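Sqt1 (Chaetomium thermophilum, PDB 4ZOY) probably serves as a dedicated WD40-repeat chaperone that captures a newly made ribosomal protein during its synthesis, in the course of ribosome biogenesis. Local coordinates at residues 86-91 and 105-110; 115-120 and 130-135; 181-186 and 217-222; 192-197 and 208-213; 251-256 and 328-333. All blocks are in the same frame, centred on the assembly; numbering follows the deposited sequence.

Interaction 1 of 5, residues 86-91 and 105-110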
# COMPACT_ATOMS: atom_id res chain seq x y z
N ASP A 86 9.69 19.24 5.10
CA ASP A 86 10.78 19.76 4.27
C ASP A 86 12.04 18.93 4.44
O ASP A 86 12.18 18.19 5.41
CB ASP A 86 11.08 21.22 4.63
CG ASP A 86 9.91 22.14 4.34
OD1 ASP A 86 9.34 22.05 3.24
OD2 ASP A 86 9.56 22.96 5.22
N GLY A 87 12.96 19.05 3.50
CA GLY A 87 14.24 18.37 3.61
C GLY A 87 14.51 17.35 2.52
O GLY A 87 15.64 16.89 2.37
N HIS A 88 13.49 16.98 1.76
CA HIS A 88 13.70 16.07 0.65
C HIS A 88 14.11 16.85 -0.60
O HIS A 88 13.44 17.82 -0.99
CB HIS A 88 12.46 15.23 0.38
CG HIS A 88 12.20 14.19 1.43
ND1 HIS A 88 12.84 12.96 1.42
CD2 HIS A 88 11.39 14.19 2.50
CE1 HIS A 88 12.43 12.26 2.46
NE2 HIS A 88 11.54 12.97 3.13
N THR A 89 15.20 16.42 -1.22
CA THR A 89 15.77 17.11 -2.37
C THR A 89 15.28 16.49 -3.67
O THR A 89 15.67 16.89 -4.76
CB THR A 89 17.31 17.08 -2.32
OG1 THR A 89 17.76 15.73 -2.17
CG2 THR A 89 17.80 17.90 -1.13
N ASP A 90 14.41 15.49 -3.53
CA ASP A 90 13.75 14.88 -4.67
C ASP A 90 12.38 14.44 -4.15
O ASP A 90 12.14 14.57 -2.95
CB ASP A 90 14.55 13.70 -5.22
CG ASP A 90 14.22 13.37 -6.67
OD1 ASP A 90 13.18 13.82 -7.18
OD2 ASP A 90 15.02 12.64 -7.30
N SER A 91 11.52 13.96 -5.03
CA SER A 91 10.12 13.66 -4.68
C SER A 91 9.94 12.79 -3.45
O SER A 91 10.66 11.82 -3.27
CB SER A 91 9.43 12.98 -5.85
OG SER A 91 9.59 13.74 -7.04
N LEU A 105 5.94 9.74 12.32
CA LEU A 105 5.62 9.93 10.92
C LEU A 105 6.93 9.86 10.16
O LEU A 105 7.89 10.54 10.51
CB LEU A 105 4.93 11.28 10.69
CG LEU A 105 4.72 11.71 9.23
CD1 LEU A 105 3.80 10.73 8.50
CD2 LEU A 105 4.16 13.12 9.18
N VAL A 106 6.97 9.03 9.12
CA VAL A 106 8.20 8.82 8.39
C VAL A 106 7.99 9.13 6.91
O VAL A 106 7.03 8.66 6.30
CB VAL A 106 8.70 7.37 8.56
CG1 VAL A 106 10.07 7.22 7.96
CG2 VAL A 106 8.72 6.98 10.05
N SER A 107 8.89 9.94 6.35
CA SER A 107 8.83 10.23 4.93
C SER A 107 10.02 9.62 4.20
O SER A 107 11.12 9.53 4.75
CB SER A 107 8.77 11.75 4.69
OG SER A 107 9.90 12.39 5.26
N GLY A 108 9.80 9.17 2.97
CA GLY A 108 10.82 8.51 2.20
C GLY A 108 10.86 9.06 0.80
O GLY A 108 9.83 9.18 0.15
N GLY A 109 12.05 9.42 0.33
CA GLY A 109 12.14 10.10 -0.94
C GLY A 109 12.87 9.38 -2.06
O GLY A 109 13.57 8.38 -1.85
N MET A 110 12.71 9.92 -3.26
CA MET A 110 13.47 9.51 -4.43
C MET A 110 14.93 9.96 -4.29
O MET A 110 15.76 9.66 -5.13
CB MET A 110 12.85 10.09 -5.69
CG MET A 110 11.46 9.53 -5.99
SD MET A 110 11.57 7.78 -6.38
CE MET A 110 12.56 7.84 -7.86
O HOH W 1 17.49 12.21 -6.25
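H88 and S107 are joined by a hydrogen bond between H88 NE2 and S107 OG, 2.8 Å long and nearly straight at 166°; the hydroxyl lies in the imidazole plane at the ring edge, and either atom could donate. H88 ND1 bonds to D111, so both nitrogens fix the rotation of the ring. This is the His-Ser-Asp network of a WD40 repeat: the loop entering the blade, with the Gly-His pair G87-H88, is tied to the blade's second strand, 104-109. Further along, M110 N donates to S91 O at 2.8 Å, and S91 N donates to D90 OD1 of the residue before it. The ring of H88 also packs against the strand backbone, with H88 CE1 3.6 Å from G109 N; a side chain on G109 would run into H88 ND1. An alanine in place of H88 would probably leave the S107 hydroxyl and the D111 carboxylate without their shared partner and open a gap beside G109. The D90 and M110 side chains cross obliquely, D90 CG 3.7 Å from M110 CB. A water sits 2.7 Å from D90 OD2 and 3.3 Å from M110 O.

Interaction 2 of 5, residues 115-120 and 130-135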
# COMPACT_ATOMS: atom_id res chain seq x y z
N ARG A 115 13.15 10.42 6.53
CA ARG A 115 13.07 11.41 7.60
C ARG A 115 12.05 10.99 8.63
O ARG A 115 10.91 10.65 8.30
CB ARG A 115 12.74 12.80 7.03
CG ARG A 115 13.85 13.31 6.14
CD ARG A 115 13.55 14.68 5.54
NE ARG A 115 13.32 15.71 6.54
CZ ARG A 115 14.28 16.43 7.11
NH1 ARG A 115 15.55 16.20 6.80
NH2 ARG A 115 13.98 17.36 8.00
N VAL A 116 12.48 11.01 9.89
CA VAL A 116 11.67 10.54 11.00
C VAL A 116 11.21 11.69 11.90
O VAL A 116 12.02 12.46 12.42
CB VAL A 116 12.45 9.52 11.86
CG1 VAL A 116 11.63 9.09 13.06
CG2 VAL A 116 12.88 8.32 11.01
N TYR A 117 9.89 11.79 12.07
CA TYR A 117 9.27 12.82 12.90
C TYR A 117 8.52 12.20 14.05
O TYR A 117 7.73 11.27 13.86
CB TYR A 117 8.30 13.67 12.07
CG TYR A 117 8.94 14.42 10.91
CD1 TYR A 117 9.17 13.80 9.69
CD2 TYR A 117 9.30 15.75 11.04
CE1 TYR A 117 9.74 14.47 8.64
CE2 TYR A 117 9.88 16.44 9.99
CZ TYR A 117 10.10 15.80 8.79
OH TYR A 117 10.68 16.48 7.75
N ALA A 118 8.74 12.71 15.26
CA ALA A 118 7.93 12.30 16.40
C ALA A 118 6.57 12.99 16.33
O ALA A 118 6.48 14.17 15.98
CB ALA A 118 8.64 12.64 17.71
N VAL A 119 5.52 12.24 16.64
CA VAL A 119 4.16 12.76 16.56
C VAL A 119 3.51 12.80 17.93
O VAL A 119 3.58 11.82 18.68
CB VAL A 119 3.29 11.91 15.62
CG1 VAL A 119 1.89 12.51 15.48
CG2 VAL A 119 3.95 11.76 14.26
N SER A 120 2.87 13.92 18.26
CA SER A 120 2.09 14.03 19.48
C SER A 120 0.68 14.52 19.16
O SER A 120 0.51 15.52 18.46
CB SER A 120 2.76 14.98 20.47
OG SER A 120 3.88 14.37 21.08
N PHE A 130 4.46 17.93 15.56
CA PHE A 130 5.41 17.10 14.83
C PHE A 130 6.83 17.62 15.02
O PHE A 130 7.08 18.82 14.84
CB PHE A 130 5.05 17.05 13.34
CG PHE A 130 3.65 16.57 13.08
CD1 PHE A 130 2.58 17.44 13.14
CD2 PHE A 130 3.41 15.23 12.79
CE1 PHE A 130 1.30 17.00 12.92
CE2 PHE A 130 2.13 14.78 12.57
CZ PHE A 130 1.07 15.66 12.63
N LYS A 131 7.74 16.74 15.37
CA LYS A 131 9.12 17.14 15.61
C LYS A 131 10.12 16.26 14.88
O LYS A 131 10.19 15.05 15.13
CB LYS A 131 9.42 17.13 17.11
CG LYS A 131 10.85 17.52 17.45
CD LYS A 131 11.08 17.55 18.95
CE LYS A 131 12.55 17.77 19.27
NZ LYS A 131 13.12 18.89 18.48
N PHE A 132 10.91 16.86 14.00
CA PHE A 132 11.96 16.13 13.29
C PHE A 132 12.96 15.54 14.28
O PHE A 132 13.40 16.21 15.21
CB PHE A 132 12.67 17.05 12.30
CG PHE A 132 13.85 16.41 11.62
CD1 PHE A 132 13.67 15.39 10.70
CD2 PHE A 132 15.14 16.82 11.92
CE1 PHE A 132 14.75 14.80 10.08
CE2 PHE A 132 16.22 16.23 11.31
CZ PHE A 132 16.03 15.21 10.38
N LEU A 133 13.31 14.27 14.08
CA LEU A 133 14.22 13.58 14.99
C LEU A 133 15.51 13.14 14.31
O LEU A 133 16.59 13.31 14.86
CB LEU A 133 13.54 12.36 15.61
CG LEU A 133 12.35 12.59 16.53
CD1 LEU A 133 12.01 11.28 17.22
CD2 LEU A 133 12.64 13.69 17.54
N ALA A 134 15.39 12.56 13.12
CA ALA A 134 16.53 11.95 12.47
C ALA A 134 16.30 11.69 10.99
O ALA A 134 15.16 11.53 10.53
CB ALA A 134 16.89 10.63 13.16
N GLU A 135 17.39 11.64 10.25
CA GLU A 135 17.37 11.28 8.84
C GLU A 135 18.36 10.14 8.59
O GLU A 135 19.47 10.14 9.12
CB GLU A 135 17.70 12.49 7.97
CG GLU A 135 17.88 12.17 6.49
CD GLU A 135 18.02 13.42 5.64
OE1 GLU A 135 18.99 13.48 4.84
OE2 GLU A 135 17.17 14.32 5.75
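V116 and A134 lie in two neighbouring antiparallel strands, 115-120 and 130-135, whose axes approach to 4.3 Å with their directions 144° apart, and a classic beta bulge places both L133 and A134 opposite V116. At the bulge L133 N donates to V116 O at 2.8 Å, and V116 N donates to A134 O. A second, weak bond runs from A134 N to V116 O at 3.4 Å. Beyond the bulge A118 and K131 exchange a regular pair of backbone bonds.

R115 makes the most varied side-chain contacts. Its guanidinium lies flat on one face of the F132 ring, the planes only 1° apart, in an off-centre cation-pi stack with R115 CZ 4.0 Å from the ring centroid. A134 N sits over the opposite face of that ring. In the guanidinium plane R115 NH1 forms a salt bridge to E135 OE2 at 2.7 Å, and E135 OE1 pairs with R113. The R115 chain bends at chi3 (59°), which brings R115 NE to donate to Y117 OH at 3.0 Å.

The pairing completes a WD40 propeller blade, strand 129-136 forming the outer edge of its four-stranded sheet. On the same face, F132 turns its edge to the face of Y117 in a T-shaped pair, centroids 5.6 Å apart. V119 and F130 run side by side, and F83 meets the rings of both F130 and Y117. On the other face A118 CB packs against L133 CD1 at 3.7 Å.

Interaction 3 of 5, residues 181-186 and 217-222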
# COMPACT_ATOMS: atom_id res chain seq x y z
N GLN A 181 17.41 2.40 15.06
CA GLN A 181 17.94 1.02 14.95
C GLN A 181 17.75 0.38 13.60
O GLN A 181 16.64 0.37 13.06
CB GLN A 181 17.25 0.10 15.98
CG GLN A 181 17.79 0.17 17.29
CD GLN A 181 16.75 -0.26 18.31
OE1 GLN A 181 15.55 0.27 18.31
NE2 GLN A 181 17.15 -1.21 19.17
N ILE A 182 18.80 -0.26 13.13
CA ILE A 182 18.67 -1.14 12.00
C ILE A 182 18.44 -2.58 12.45
O ILE A 182 19.33 -3.21 13.03
CB ILE A 182 19.91 -1.07 11.14
CG1 ILE A 182 20.19 0.38 10.75
CG2 ILE A 182 19.77 -1.97 9.95
CD1 ILE A 182 21.36 0.51 9.82
N VAL A 183 17.24 -3.11 12.19
CA VAL A 183 16.93 -4.51 12.53
C VAL A 183 17.48 -5.47 11.48
O VAL A 183 18.07 -6.51 11.82
CB VAL A 183 15.42 -4.69 12.66
CG1 VAL A 183 15.08 -6.14 13.03
CG2 VAL A 183 14.86 -3.72 13.70
N GLN A 184 17.27 -5.13 10.21
CA GLN A 184 17.76 -5.92 9.09
C GLN A 184 18.11 -5.05 7.90
O GLN A 184 17.52 -3.99 7.70
CB GLN A 184 16.71 -6.94 8.61
CG GLN A 184 16.22 -7.92 9.64
CD GLN A 184 17.19 -9.05 9.92
OE1 GLN A 184 18.25 -9.14 9.32
NE2 GLN A 184 16.80 -9.93 10.83
N SER A 185 19.08 -5.51 7.12
CA SER A 185 19.35 -4.94 5.80
C SER A 185 19.63 -6.10 4.86
O SER A 185 20.63 -6.81 5.01
CB SER A 185 20.52 -3.95 5.83
OG SER A 185 21.73 -4.61 6.19
N TYR A 186 18.73 -6.31 3.91
CA TYR A 186 18.80 -7.44 3.00
C TYR A 186 19.16 -7.00 1.59
O TYR A 186 18.68 -5.96 1.13
CB TYR A 186 17.46 -8.16 2.93
CG TYR A 186 16.94 -8.72 4.22
CD1 TYR A 186 17.53 -9.83 4.82
CD2 TYR A 186 15.81 -8.17 4.83
CE1 TYR A 186 17.03 -10.35 6.00
CE2 TYR A 186 15.31 -8.69 6.00
CZ TYR A 186 15.92 -9.78 6.57
OH TYR A 186 15.39 -10.30 7.74
N TYR A 217 11.35 -12.60 4.32
CA TYR A 217 12.40 -12.52 5.34
C TYR A 217 11.90 -12.87 6.72
O TYR A 217 10.83 -12.45 7.15
CB TYR A 217 13.01 -11.11 5.39
CG TYR A 217 13.34 -10.56 4.03
CD1 TYR A 217 14.47 -10.97 3.33
CD2 TYR A 217 12.50 -9.63 3.43
CE1 TYR A 217 14.75 -10.46 2.07
CE2 TYR A 217 12.77 -9.12 2.19
CZ TYR A 217 13.89 -9.54 1.51
OH TYR A 217 14.13 -9.02 0.26
N ASP A 218 12.73 -13.63 7.43
CA ASP A 218 12.54 -13.95 8.84
C ASP A 218 13.05 -12.81 9.71
O ASP A 218 14.13 -12.89 10.29
CB ASP A 218 13.29 -15.25 9.17
CG ASP A 218 13.13 -15.67 10.62
OD1 ASP A 218 12.05 -15.46 11.21
OD2 ASP A 218 14.10 -16.26 11.16
N VAL A 219 12.26 -11.74 9.80
CA VAL A 219 12.79 -10.46 10.26
C VAL A 219 13.28 -10.50 11.72
O VAL A 219 14.29 -9.87 12.06
CB VAL A 219 11.73 -9.36 10.10
CG1 VAL A 219 12.17 -8.06 10.78
CG2 VAL A 219 11.48 -9.11 8.61
N PHE A 220 12.58 -11.25 12.56
CA PHE A 220 12.90 -11.27 13.98
C PHE A 220 13.48 -12.59 14.47
O PHE A 220 13.58 -12.81 15.67
CB PHE A 220 11.66 -10.90 14.79
CG PHE A 220 11.11 -9.54 14.45
CD1 PHE A 220 11.75 -8.39 14.89
CD2 PHE A 220 9.99 -9.41 13.66
CE1 PHE A 220 11.26 -7.13 14.55
CE2 PHE A 220 9.49 -8.16 13.32
CZ PHE A 220 10.12 -7.01 13.76
N GLY A 221 13.88 -13.45 13.53
CA GLY A 221 14.65 -14.64 13.86
C GLY A 221 13.83 -15.82 14.35
O GLY A 221 14.39 -16.86 14.73
N VAL A 222 12.51 -15.69 14.35
CA VAL A 222 11.66 -16.75 14.88
C VAL A 222 11.72 -17.99 13.99
O VAL A 222 11.84 -19.12 14.50
CB VAL A 222 10.20 -16.27 15.02
CG1 VAL A 222 9.29 -17.43 15.42
CG2 VAL A 222 10.13 -15.15 16.05
O HOH W 2 17.01 -12.87 11.65
O HOH W 3 16.45 -12.75 8.32
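Y186 and Y217 stack in an offset pair, their rings 3.9 Å apart between centroids and 11° from parallel. The two side chains slide past each other in opposite directions: Y217 CD1 sits over the centre of the Y186 ring, whereas Y186 CD2 lies toward the rim of the Y217 ring. The shift carries the Y186 hydroxyl beyond its partner's ring, with Y186 OH 3.4 Å from Y217 CB. Y217 OH finds its own partner in T207.

Next to the stack Q184 reaches across with a bend at chi2 (-78°, placing CD), and Q184 NE2 donates to V219 O at 2.8 Å. The bond is nearly straight at 171° and in the amide plane, but it arrives from above the carbonyl plane of V219. These residues join two successive blades of the WD40 propeller: strand 180-186 is the outer edge of one sheet, and strand 214-218 with its following turn belongs to the next.

Just before Q184 in the sequence, V183 CG1 meets V219 CG1 at 4.1 Å, the two valines crossing at about a right angle, and it also touches F220 CE1. A water between the segments lies 2.7 Å from Y186 OH and 3.0 Å from D218 O.

Interaction 4 of 5, residues 192-197 and 208-213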
# COMPACT_ATOMS: atom_id res chain seq x y z
N PRO A 192 15.36 -3.43 -8.85
CA PRO A 192 14.50 -2.62 -7.97
C PRO A 192 13.49 -3.45 -7.19
O PRO A 192 12.83 -4.34 -7.74
CB PRO A 192 13.79 -1.68 -8.94
CG PRO A 192 14.79 -1.51 -10.06
CD PRO A 192 15.49 -2.83 -10.20
N CYS A 193 13.40 -3.18 -5.89
CA CYS A 193 12.40 -3.82 -5.05
C CYS A 193 11.11 -3.00 -5.14
O CYS A 193 11.06 -1.85 -4.69
CB CYS A 193 12.89 -3.92 -3.61
SG CYS A 193 11.67 -4.67 -2.51
N THR A 194 10.09 -3.60 -5.74
CA THR A 194 8.91 -2.85 -6.16
C THR A 194 7.80 -2.79 -5.13
O THR A 194 6.97 -1.87 -5.16
CB THR A 194 8.33 -3.45 -7.45
OG1 THR A 194 8.20 -4.86 -7.27
CG2 THR A 194 9.26 -3.18 -8.62
N ALA A 195 7.75 -3.78 -4.23
CA ALA A 195 6.67 -3.85 -3.25
C ALA A 195 7.05 -4.75 -2.09
O ALA A 195 7.88 -5.65 -2.22
CB ALA A 195 5.36 -4.36 -3.89
N GLY A 196 6.38 -4.52 -0.96
CA GLY A 196 6.56 -5.31 0.24
C GLY A 196 5.28 -5.43 1.04
O GLY A 196 4.44 -4.53 1.02
N ALA A 197 5.14 -6.54 1.76
CA ALA A 197 4.00 -6.76 2.62
C ALA A 197 4.39 -7.64 3.78
O ALA A 197 5.05 -8.66 3.61
CB ALA A 197 2.84 -7.39 1.84
N VAL A 208 9.10 -8.19 -3.37
CA VAL A 208 9.23 -8.61 -4.76
C VAL A 208 10.02 -7.59 -5.56
O VAL A 208 10.20 -6.46 -5.12
CB VAL A 208 7.86 -8.82 -5.42
CG1 VAL A 208 7.15 -9.99 -4.78
CG2 VAL A 208 7.01 -7.54 -5.34
N SER A 209 10.47 -8.01 -6.74
CA SER A 209 11.40 -7.21 -7.53
C SER A 209 11.12 -7.29 -9.02
O SER A 209 10.56 -8.29 -9.51
CB SER A 209 12.84 -7.68 -7.25
OG SER A 209 13.79 -7.07 -8.11
N GLU A 210 11.50 -6.23 -9.73
CA GLU A 210 11.53 -6.22 -11.19
C GLU A 210 12.33 -7.40 -11.76
O GLU A 210 12.10 -7.81 -12.89
CB GLU A 210 12.12 -4.91 -11.71
CG GLU A 210 11.22 -3.72 -11.52
CD GLU A 210 11.78 -2.43 -12.11
OE1 GLU A 210 12.81 -2.48 -12.81
OE2 GLU A 210 11.18 -1.37 -11.85
N ASP A 211 13.27 -7.93 -10.97
CA ASP A 211 14.13 -9.02 -11.44
C ASP A 211 13.45 -10.39 -11.32
O ASP A 211 14.06 -11.42 -11.59
CB ASP A 211 15.47 -9.00 -10.68
CG ASP A 211 15.43 -9.71 -9.33
OD1 ASP A 211 14.34 -10.04 -8.80
OD2 ASP A 211 16.52 -9.95 -8.77
N GLU A 212 12.17 -10.36 -10.91
CA GLU A 212 11.26 -11.51 -10.87
C GLU A 212 11.38 -12.35 -9.59
O GLU A 212 10.70 -13.36 -9.45
CB GLU A 212 11.43 -12.39 -12.12
CG GLU A 212 11.16 -11.58 -13.40
CD GLU A 212 11.53 -12.28 -14.69
OE1 GLU A 212 11.53 -13.52 -14.73
OE2 GLU A 212 11.79 -11.57 -15.68
N SER A 213 12.20 -11.90 -8.64
CA SER A 213 12.35 -12.67 -7.40
C SER A 213 11.37 -12.26 -6.28
O SER A 213 10.90 -11.11 -6.22
CB SER A 213 13.79 -12.59 -6.87
OG SER A 213 14.19 -11.27 -6.58
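P192 O is approached by two groups from the end of strand 204-209 and the turn it opens: E210 N donates to P192 O at 3.0 Å, and S209 OG lies 2.9 Å away, its proton also within reach of G191 O. S209 OG in turn accepts from D211 N, an ST turn that holds the hydroxyl beside P192. The strands then pair antiparallel, T194 N donating to V208 O at 2.9 Å and V208 N to A195 O at 3.0 Å. Between C193 and A195 the register slips by one, so T194 sits at a beta bulge.

T194 splits its two branches. OG1 is turned between the backbone N and the carbonyl carbon (chi1 49°), where it lies 3.5 Å from V208 CG2 and bonds to L252 O, while T194 CG2 packs on E210 CG at 3.5 Å. The T194 and V208 side chains cross at about a right angle. V208 CG2 also touches A195 CB at 3.9 Å, and the extended E210 side chain lays its carboxylate against the proline, E210 OE1 to P192 CG 3.5 Å.

D211 ties the turn from S209 to E212 to its surroundings: OD1 accepts from S213 N in an Asx turn, and OD2 bonds to T190. The contact belongs to the hairpin of strands 193-198 and 204-209, the first two of a four-stranded WD40 blade; strand 252-257, first of the next blade, packs L252 and V255 against V208.

Interaction 5 of 5, residues 251-256 and 328-333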
# COMPACT_ATOMS: atom_id res chain seq x y z
N GLY A 251 8.83 -9.10 -14.75
CA GLY A 251 8.98 -8.66 -13.37
C GLY A 251 7.75 -8.75 -12.47
O GLY A 251 6.63 -8.97 -12.92
N LEU A 252 7.99 -8.58 -11.18
CA LEU A 252 6.93 -8.54 -10.18
C LEU A 252 6.76 -7.12 -9.64
O LEU A 252 7.74 -6.40 -9.45
CB LEU A 252 7.22 -9.50 -9.03
CG LEU A 252 7.26 -10.98 -9.40
CD1 LEU A 252 7.74 -11.79 -8.19
CD2 LEU A 252 5.91 -11.49 -9.90
N PHE A 253 5.51 -6.74 -9.36
CA PHE A 253 5.18 -5.35 -9.04
C PHE A 253 4.27 -5.20 -7.83
O PHE A 253 4.08 -4.08 -7.34
CB PHE A 253 4.51 -4.70 -10.25
CG PHE A 253 5.37 -4.71 -11.48
CD1 PHE A 253 6.51 -3.93 -11.54
CD2 PHE A 253 5.06 -5.53 -12.56
CE1 PHE A 253 7.33 -3.95 -12.66
CE2 PHE A 253 5.87 -5.55 -13.68
CZ PHE A 253 7.01 -4.76 -13.73
N SER A 254 3.71 -6.30 -7.35
CA SER A 254 2.79 -6.24 -6.21
C SER A 254 2.88 -7.51 -5.37
O SER A 254 3.29 -8.57 -5.86
CB SER A 254 1.35 -6.00 -6.69
OG SER A 254 0.95 -7.01 -7.61
N VAL A 255 2.48 -7.40 -4.11
CA VAL A 255 2.57 -8.51 -3.17
C VAL A 255 1.56 -8.29 -2.05
O VAL A 255 1.30 -7.15 -1.65
CB VAL A 255 4.02 -8.66 -2.62
CG1 VAL A 255 4.45 -7.43 -1.83
CG2 VAL A 255 4.17 -9.91 -1.76
N ALA A 256 0.99 -9.39 -1.56
CA ALA A 256 0.03 -9.36 -0.47
C ALA A 256 0.09 -10.69 0.27
O ALA A 256 0.36 -11.74 -0.33
CB ALA A 256 -1.39 -9.09 -0.99
N SER A 328 -4.44 -8.87 -18.51
CA SER A 328 -3.56 -8.82 -19.68
C SER A 328 -2.32 -7.96 -19.51
O SER A 328 -1.46 -7.92 -20.39
CB SER A 328 -4.34 -8.32 -20.91
OG SER A 328 -4.69 -6.94 -20.77
N ASP A 329 -2.21 -7.26 -18.39
CA ASP A 329 -1.08 -6.36 -18.18
C ASP A 329 -0.74 -6.37 -16.68
O ASP A 329 -1.44 -7.01 -15.89
CB ASP A 329 -1.42 -4.95 -18.69
CG ASP A 329 -0.19 -4.14 -19.10
OD1 ASP A 329 0.94 -4.43 -18.66
OD2 ASP A 329 -0.38 -3.17 -19.87
N ASN A 330 0.33 -5.66 -16.33
CA ASN A 330 0.89 -5.65 -14.98
C ASN A 330 -0.15 -5.67 -13.87
O ASN A 330 -1.10 -4.88 -13.86
CB ASN A 330 1.77 -4.42 -14.78
CG ASN A 330 3.01 -4.42 -15.67
OD1 ASN A 330 3.22 -5.33 -16.48
ND2 ASN A 330 3.85 -3.40 -15.50
N ILE A 331 0.03 -6.58 -12.92
CA ILE A 331 -0.77 -6.55 -11.71
C ILE A 331 -0.11 -5.57 -10.74
O ILE A 331 0.93 -5.86 -10.16
CB ILE A 331 -0.89 -7.93 -11.06
CG1 ILE A 331 -1.51 -8.93 -12.06
CG2 ILE A 331 -1.70 -7.83 -9.76
CD1 ILE A 331 -2.84 -8.48 -12.66
N GLU A 332 -0.72 -4.40 -10.61
CA GLU A 332 -0.09 -3.34 -9.83
C GLU A 332 -0.57 -3.30 -8.39
O GLU A 332 0.05 -2.63 -7.55
CB GLU A 332 -0.35 -1.98 -10.49
CG GLU A 332 0.42 -1.79 -11.80
CD GLU A 332 1.93 -1.66 -11.60
OE1 GLU A 332 2.38 -1.56 -10.44
OE2 GLU A 332 2.67 -1.66 -12.61
N SER A 333 -1.65 -4.03 -8.09
CA SER A 333 -2.19 -4.01 -6.74
C SER A 333 -2.91 -5.32 -6.44
O SER A 333 -3.70 -5.80 -7.25
CB SER A 333 -3.13 -2.80 -6.57
OG SER A 333 -3.64 -2.76 -5.25
O HOH W 4 2.54 -2.61 -5.45
O HOH W 5 4.90 -1.61 -8.27
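S254 and I331 supply the direct hydrogen bond: S254 OG donates to I331 O at 2.8 Å from well above the carbonyl plane, 58° out of it. The two residues lie in the first strands of neighbouring WD40 blades, 252-257 and 331-336, whose axes come within 5.3 Å and make an angle of 44°, so this bond links adjacent blades. With OG between the backbone N and the carbonyl carbon (chi1 57°), S254 also sets its hydroxyl 3.5 Å from I331 CG2.

Packing centres on F253. Its ring crosses the N330 side chain obliquely, with F253 CE2 3.7 Å from N330 CG. The E332 chain is bent at chi2, and F253 CB lies 3.8 Å from E332 OE1. An alanine in place of F253 would probably open a gap beside N330 and leave that side chain less tightly packed.

Water forms the third kind of contact. One molecule lies near both backbone oxygens F253 O and E332 O. A second lies 2.8 Å from F253 O and, in a weak contact, 3.3 Å from E332 OE1.

Overall arrangement
The chain forms a propeller of eight four-stranded blades, and the N-terminal strand 9-11 joins the last sheet, closing the ring. Interactions 1 and 2 share the sheet running from strand 92-97 to strand 129-136, their centres about 12 Å apart. Interaction 3 bridges the next two blades, and interaction 4, a hairpin of the later one, lies between its segments in sequence, about 17 Å away between centres. Interaction 5 joins the two blades that follow and touches interaction 4 through T194 and L252. Interactions 2 and 5 lie on opposite sides of the chain's centre, their centres about 32 Å apart. Interactions 2 and 4 pair strands inside blades, whereas 3 and 5 join neighbouring blades into the ring.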